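Local coordinates for uncharacterized protein (Pseudomonas aeruginosa PAO1, PDB 4R1D) that probably acts as a calcium-binding lipase of the alpha/beta-hydrolase fold, a type VI secretion effector held in complex with its immunity protein Tli4, at residues 133-139 / 203-208; 48-54 / 248-254. All blocks are in the same frame, centred on the assembly; numbering follows the deposited sequence.

Contact 1. Residues 133-139 / 203-208. With CA (calcium ion), chain C.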
loop_
_atom_site.group_PDB
_atom_site.type_symbol
_atom_site.label_atom_id
_atom_site.label_comp_id
_atom_site.label_asym_id
_atom_site.label_seq_id
_atom_site.Cartn_x
_atom_site.Cartn_y
_atom_site.Cartn_z
ATOM N N LEU A 133 15.340 -13.538 6.875
ATOM C CA LEU A 133 15.986 -13.620 5.571
ATOM C C LEU A 133 14.995 -14.026 4.491
ATOM O O LEU A 133 15.094 -13.574 3.346
ATOM C CB LEU A 133 17.151 -14.610 5.600
ATOM C CG LEU A 133 18.403 -14.031 6.255
ATOM C CD1 LEU A 133 19.461 -15.118 6.457
ATOM C CD2 LEU A 133 18.955 -12.869 5.433
ATOM N N ARG A 134 14.049 -14.881 4.859
ATOM C CA ARG A 134 13.019 -15.323 3.915
ATOM C C ARG A 134 11.961 -14.243 3.681
ATOM O O ARG A 134 11.033 -14.455 2.903
ATOM C CB ARG A 134 12.308 -16.581 4.415
ATOM C CG ARG A 134 13.201 -17.784 4.666
ATOM C CD ARG A 134 13.423 -18.605 3.429
ATOM N NE ARG A 134 13.918 -19.932 3.800
ATOM C CZ ARG A 134 13.125 -20.942 4.143
ATOM N NH1 ARG A 134 11.802 -20.772 4.144
ATOM N NH2 ARG A 134 13.653 -22.118 4.485
ATOM N N GLY A 135 12.077 -13.116 4.384
ATOM C CA GLY A 135 11.166 -11.994 4.189
ATOM C C GLY A 135 9.832 -12.063 4.921
ATOM O O GLY A 135 8.904 -11.292 4.632
ATOM N N TRP A 136 9.720 -12.961 5.889
ATOM C CA TRP A 136 8.437 -13.142 6.561
ATOM C C TRP A 136 8.042 -11.928 7.411
ATOM O O TRP A 136 6.890 -11.808 7.811
ATOM C CB TRP A 136 8.442 -14.393 7.434
ATOM C CG TRP A 136 8.557 -15.695 6.683
ATOM C CD1 TRP A 136 9.009 -15.894 5.404
ATOM C CD2 TRP A 136 8.222 -16.982 7.196
ATOM N NE1 TRP A 136 8.956 -17.241 5.090
ATOM C CE2 TRP A 136 8.478 -17.924 6.177
ATOM C CE3 TRP A 136 7.722 -17.429 8.419
ATOM C CZ2 TRP A 136 8.258 -19.290 6.352
ATOM C CZ3 TRP A 136 7.498 -18.787 8.590
ATOM C CH2 TRP A 136 7.771 -19.699 7.561
ATOM N N GLY A 137 8.999 -11.034 7.673
ATOM C CA GLY A 137 8.714 -9.832 8.436
ATOM C C GLY A 137 8.255 -8.690 7.547
ATOM O O GLY A 137 8.154 -7.550 7.989
ATOM N N LYS A 138 7.999 -8.994 6.281
ATOM C CA LYS A 138 7.518 -7.995 5.331
ATOM C C LYS A 138 6.012 -7.815 5.379
ATOM O O LYS A 138 5.493 -6.840 4.840
ATOM C CB LYS A 138 7.839 -8.431 3.907
ATOM C CG LYS A 138 9.287 -8.333 3.500
ATOM C CD LYS A 138 9.473 -9.039 2.175
ATOM C CE LYS A 138 10.955 -9.161 1.805
ATOM N NZ LYS A 138 11.133 -9.828 0.480
ATOM N N VAL A 139 5.310 -8.774 5.972
ATOM C CA VAL A 139 3.853 -8.845 5.830
ATOM C C VAL A 139 3.105 -8.988 7.156
ATOM O O VAL A 139 3.687 -9.369 8.173
ATOM C CB VAL A 139 3.435 -10.003 4.893
ATOM C CG1 VAL A 139 3.995 -9.782 3.504
ATOM C CG2 VAL A 139 3.891 -11.341 5.465
ATOM N N ASP A 203 10.972 -24.442 0.222
ATOM C CA ASP A 203 11.217 -23.357 1.174
ATOM C C ASP A 203 10.275 -22.210 0.815
ATOM O O ASP A 203 10.164 -21.852 -0.358
ATOM C CB ASP A 203 12.642 -22.824 1.033
ATOM C CG ASP A 203 13.695 -23.754 1.614
ATOM O OD1 ASP A 203 13.395 -24.525 2.547
ATOM O OD2 ASP A 203 14.851 -23.681 1.145
ATOM N N VAL A 204 9.621 -21.628 1.813
ATOM C CA VAL A 204 8.684 -20.529 1.552
ATOM C C VAL A 204 9.379 -19.178 1.690
ATOM O O VAL A 204 9.909 -18.860 2.754
ATOM C CB VAL A 204 7.502 -20.557 2.530
ATOM C CG1 VAL A 204 6.526 -19.414 2.224
ATOM C CG2 VAL A 204 6.774 -21.927 2.468
ATOM N N TRP A 205 9.347 -18.389 0.617
ATOM C CA TRP A 205 9.924 -17.049 0.602
ATOM C C TRP A 205 8.777 -16.061 0.462
ATOM O O TRP A 205 7.777 -16.366 -0.175
ATOM C CB TRP A 205 10.880 -16.891 -0.580
ATOM C CG TRP A 205 12.093 -17.753 -0.454
ATOM C CD1 TRP A 205 12.163 -19.100 -0.667
ATOM C CD2 TRP A 205 13.415 -17.331 -0.088
ATOM N NE1 TRP A 205 13.453 -19.542 -0.462
ATOM C CE2 TRP A 205 14.236 -18.478 -0.096
ATOM C CE3 TRP A 205 13.981 -16.096 0.250
ATOM C CZ2 TRP A 205 15.597 -18.427 0.210
ATOM C CZ3 TRP A 205 15.334 -16.044 0.558
ATOM C CH2 TRP A 205 16.126 -17.207 0.544
ATOM N N CYS A 206 8.920 -14.888 1.063
ATOM C CA CYS A 206 7.810 -13.945 1.154
ATOM C C CYS A 206 8.033 -12.732 0.261
ATOM O O CYS A 206 8.862 -11.871 0.571
ATOM C CB CYS A 206 7.644 -13.479 2.591
ATOM S SG CYS A 206 6.173 -12.456 2.868
ATOM N N ALA A 207 7.286 -12.669 -0.836
ATOM C CA ALA A 207 7.438 -11.583 -1.796
ATOM C C ALA A 207 6.534 -10.405 -1.476
ATOM O O ALA A 207 5.638 -10.063 -2.253
ATOM C CB ALA A 207 7.175 -12.086 -3.211
ATOM N N GLY A 208 6.764 -9.774 -0.330
ATOM C CA GLY A 208 6.037 -8.553 -0.012
ATOM C C GLY A 208 6.267 -7.526 -1.115
ATOM O O GLY A 208 7.306 -7.548 -1.793
HETATM CA CA CA C . 11.984 -26.000 3.935
HETATM O O HOH W 1 13.703 -25.231 5.691
HETATM O O HOH W 2 9.782 -8.550 -1.616
HETATM O O HOH W 3 13.968 -27.644 3.370
#
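The loop that follows helix 128-133 lies along strand 201-206, an outermost strand of the parallel sheet, and holds it mostly through side chains reaching for backbone carbonyls. A single backbone hydrogen bond links the segments, C206 N to R134 O at 2.8 Å. G135, at positive phi, closes the helix in a Schellman motif; a CB there would clash with C206 O and K138 CE. R134, with chi1 and chi2 both m, bends along the strand: its NH1 donates to V204 O (3.0 Å), and its CD sits over the face of the W205 six-membered ring, 3.7 Å from the centroid, a CH-pi contact. The bridge from R134 NH2 to D203 OD2 is long, 3.9 Å, and works through charge alone; E152 is the stronger partner of this guanidinium. W136 (chi1 m) turns its ring edge to the same V204 O, giving NE1 to O at 3.0 Å, while its CD1 packs on C206 CB at 4.0 Å. K138, extended beyond an m chi1, carries NZ to C206 O (3.1 Å), and a water joins NZ to G208 O. V139 CG1 rests on C206 SG at 3.5 Å. D203 OD1 binds the calcium ion at 2.5 Å, in a site completed by E152, D156, F202 and waters; OD2 is hydrogen-bonded to Y234. E152 both binds calcium and forms a salt bridge to R134, so the charges of R134, E152 and D203 are gathered beside the metal near the strand's start, with V204 O serving two donors at once.

Contact 2. Residues 48-54 / 248-254; sequences PLPVIFI and MKVILVT
Two neighbouring parallel strands of the alpha/beta-hydrolase sheet, 48-54 and 250-254, run with axes 4.6 Å apart at closest and N-to-C directions 25° apart. V51 faces I251, I52 L252, F53 V253 and I54 T254, with CA-CA distances of 4.6 to 4.9 Å. M248 (phi/psi -63/146; chi1 m, chi2 t, chi3 p) folds its CE to 3.9 Å from both P48 CG and P50 CD. A water accepts from K249 N (3.1 Å) and donates to P48 O (2.6 Å). V250 to T254 are extended (phi -89 to -130°, psi 118 to 163°). V250 CG1 lies 3.8 Å from P50 CB. I251 N donates to P50 O at 3.0 Å, and I251 O accepts from I52 N at 2.9 Å. L252 (chi1 m) sets CD2 3.8 Å from I52 CB. V253 (chi1 t) reaches I52 O with its N at 2.9 Å, takes I54 N on its O at 2.8 Å, and meets V51 CG1 with CG2 at 3.6 Å. T254's hydroxyl bonds H279. Strand 250-255 probably leads into the nucleophile elbow. Mostly aliphatic side chains cover both faces, with F53 on one and T254 on the other, packing against helices 215-238 (P50, M248) and 542-556 (L49, I251).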
loop_
_atom_site.group_PDB
_atom_site.type_symbol
_atom_site.label_atom_id
_atom_site.label_comp_id
_atom_site.label_asym_id
_atom_site.label_seq_id
_atom_site.Cartn_x
_atom_site.Cartn_y
_atom_site.Cartn_z
ATOM N N PRO A 48 15.989 -28.056 -4.699
ATOM C CA PRO A 48 15.169 -27.002 -4.098
ATOM C C PRO A 48 14.035 -26.587 -5.013
ATOM O O PRO A 48 14.211 -26.528 -6.231
ATOM C CB PRO A 48 16.161 -25.849 -3.910
ATOM C CG PRO A 48 17.242 -26.118 -4.901
ATOM C CD PRO A 48 17.358 -27.601 -4.984
ATOM N N LEU A 49 12.875 -26.311 -4.419
ATOM C CA LEU A 49 11.703 -25.872 -5.162
ATOM C C LEU A 49 11.081 -24.728 -4.367
ATOM O O LEU A 49 10.272 -24.960 -3.468
ATOM C CB LEU A 49 10.702 -27.028 -5.315
ATOM C CG LEU A 49 9.533 -26.825 -6.280
ATOM C CD1 LEU A 49 10.038 -26.224 -7.559
ATOM C CD2 LEU A 49 8.795 -28.143 -6.568
ATOM N N PRO A 50 11.476 -23.483 -4.670
ATOM C CA PRO A 50 10.980 -22.383 -3.839
ATOM C C PRO A 50 9.486 -22.132 -4.006
ATOM O O PRO A 50 8.977 -22.152 -5.116
ATOM C CB PRO A 50 11.779 -21.164 -4.340
ATOM C CG PRO A 50 12.987 -21.736 -4.977
ATOM C CD PRO A 50 12.497 -23.026 -5.625
ATOM N N VAL A 51 8.816 -21.902 -2.884
ATOM C CA VAL A 51 7.428 -21.467 -2.867
ATOM C C VAL A 51 7.432 -19.978 -2.540
ATOM O O VAL A 51 7.884 -19.591 -1.473
ATOM C CB VAL A 51 6.628 -22.246 -1.818
ATOM C CG1 VAL A 51 5.208 -21.701 -1.698
ATOM C CG2 VAL A 51 6.603 -23.741 -2.196
ATOM N N ILE A 52 6.925 -19.151 -3.456
ATOM C CA ILE A 52 6.938 -17.706 -3.276
ATOM C C ILE A 52 5.553 -17.248 -2.844
ATOM O O ILE A 52 4.592 -17.370 -3.601
ATOM C CB ILE A 52 7.271 -16.973 -4.596
ATOM C CG1 ILE A 52 8.476 -17.613 -5.295
ATOM C CG2 ILE A 52 7.507 -15.471 -4.330
ATOM C CD1 ILE A 52 9.767 -17.587 -4.487
ATOM N N PHE A 53 5.449 -16.729 -1.628
ATOM C CA PHE A 53 4.159 -16.287 -1.129
ATOM C C PHE A 53 4.002 -14.816 -1.451
ATOM O O PHE A 53 4.888 -14.011 -1.149
ATOM C CB PHE A 53 4.061 -16.521 0.380
ATOM C CG PHE A 53 2.727 -16.174 0.944
ATOM C CD1 PHE A 53 1.683 -17.076 0.874
ATOM C CD2 PHE A 53 2.507 -14.934 1.523
ATOM C CE1 PHE A 53 0.448 -16.764 1.391
ATOM C CE2 PHE A 53 1.262 -14.617 2.047
ATOM C CZ PHE A 53 0.231 -15.540 1.967
ATOM N N ILE A 54 2.891 -14.475 -2.096
ATOM C CA ILE A 54 2.616 -13.110 -2.466
ATOM C C ILE A 54 1.366 -12.670 -1.716
ATOM O O ILE A 54 0.282 -13.222 -1.930
ATOM C CB ILE A 54 2.401 -12.965 -3.985
ATOM C CG1 ILE A 54 3.556 -13.625 -4.756
ATOM C CG2 ILE A 54 2.202 -11.482 -4.362
ATOM C CD1 ILE A 54 3.438 -13.540 -6.286
ATOM N N MET A 248 15.957 -24.055 -12.651
ATOM C CA MET A 248 15.123 -23.959 -11.453
ATOM C C MET A 248 13.738 -23.373 -11.776
ATOM O O MET A 248 13.598 -22.536 -12.674
ATOM C CB MET A 248 15.817 -23.156 -10.349
ATOM C CG MET A 248 16.842 -23.977 -9.558
ATOM S SD MET A 248 17.545 -23.077 -8.167
ATOM C CE MET A 248 16.152 -23.055 -7.031
ATOM N N LYS A 249 12.720 -23.845 -11.061
ATOM C CA LYS A 249 11.360 -23.307 -11.180
ATOM C C LYS A 249 10.833 -22.952 -9.789
ATOM O O LYS A 249 11.330 -23.450 -8.789
ATOM C CB LYS A 249 10.422 -24.339 -11.816
ATOM C CG LYS A 249 10.770 -24.744 -13.254
ATOM C CD LYS A 249 10.477 -23.636 -14.236
ATOM C CE LYS A 249 10.758 -24.065 -15.676
ATOM N NZ LYS A 249 9.649 -24.874 -16.245
ATOM N N VAL A 250 9.814 -22.105 -9.718
ATOM C CA VAL A 250 9.206 -21.780 -8.425
ATOM C C VAL A 250 7.688 -21.935 -8.525
ATOM O O VAL A 250 7.129 -21.982 -9.618
ATOM C CB VAL A 250 9.517 -20.330 -7.978
ATOM C CG1 VAL A 250 11.027 -20.087 -7.919
ATOM C CG2 VAL A 250 8.855 -19.339 -8.924
ATOM N N ILE A 251 7.020 -22.012 -7.385
ATOM C CA ILE A 251 5.557 -22.074 -7.356
ATOM C C ILE A 251 5.055 -20.848 -6.618
ATOM O O ILE A 251 5.524 -20.558 -5.525
ATOM C CB ILE A 251 5.078 -23.331 -6.622
ATOM C CG1 ILE A 251 5.564 -24.581 -7.354
ATOM C CG2 ILE A 251 3.551 -23.337 -6.482
ATOM C CD1 ILE A 251 5.431 -25.853 -6.531
ATOM N N LEU A 252 4.115 -20.121 -7.210
ATOM C CA LEU A 252 3.545 -18.943 -6.548
ATOM C C LEU A 252 2.342 -19.348 -5.700
ATOM O O LEU A 252 1.537 -20.179 -6.120
ATOM C CB LEU A 252 3.086 -17.898 -7.583
ATOM C CG LEU A 252 4.125 -17.401 -8.587
ATOM C CD1 LEU A 252 3.572 -16.262 -9.438
ATOM C CD2 LEU A 252 5.391 -16.943 -7.857
ATOM N N VAL A 253 2.232 -18.773 -4.507
ATOM C CA VAL A 253 1.038 -18.938 -3.672
ATOM C C VAL A 253 0.625 -17.526 -3.296
ATOM O O VAL A 253 1.401 -16.783 -2.677
ATOM C CB VAL A 253 1.327 -19.788 -2.418
ATOM C CG1 VAL A 253 0.110 -19.838 -1.522
ATOM C CG2 VAL A 253 1.777 -21.203 -2.825
ATOM N N THR A 254 -0.569 -17.123 -3.720
ATOM C CA THR A 254 -0.966 -15.730 -3.582
ATOM C C THR A 254 -2.183 -15.550 -2.697
ATOM O O THR A 254 -3.049 -16.422 -2.613
ATOM C CB THR A 254 -1.271 -15.085 -4.957
ATOM O OG1 THR A 254 -2.556 -15.511 -5.419
ATOM C CG2 THR A 254 -0.211 -15.483 -5.983
HETATM O O HOH W 4 13.498 -25.592 -8.596
#

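Contacts 1 and 2 occupy one end of the six-stranded parallel sheet, their centres 11 Å apart. Across it the order is 201-206, 48-54, 250-255, so strand 48-54 is the shared neighbour: its far side pairs with the strand of contact 1, A207 N and W205 O each lying 2.8 Å from F53 O and F53 N respectively, probable hydrogen bonds. Along the chain 48-54 comes first, then 133-139, 203-208 and finally 248-254, so both segments of contact 1 fall between those of contact 2. Helix 215-238 packs on side chains of both. The calcium site thus sits beside the sheet's edge strand, with the loop 133-139 lying along that edge.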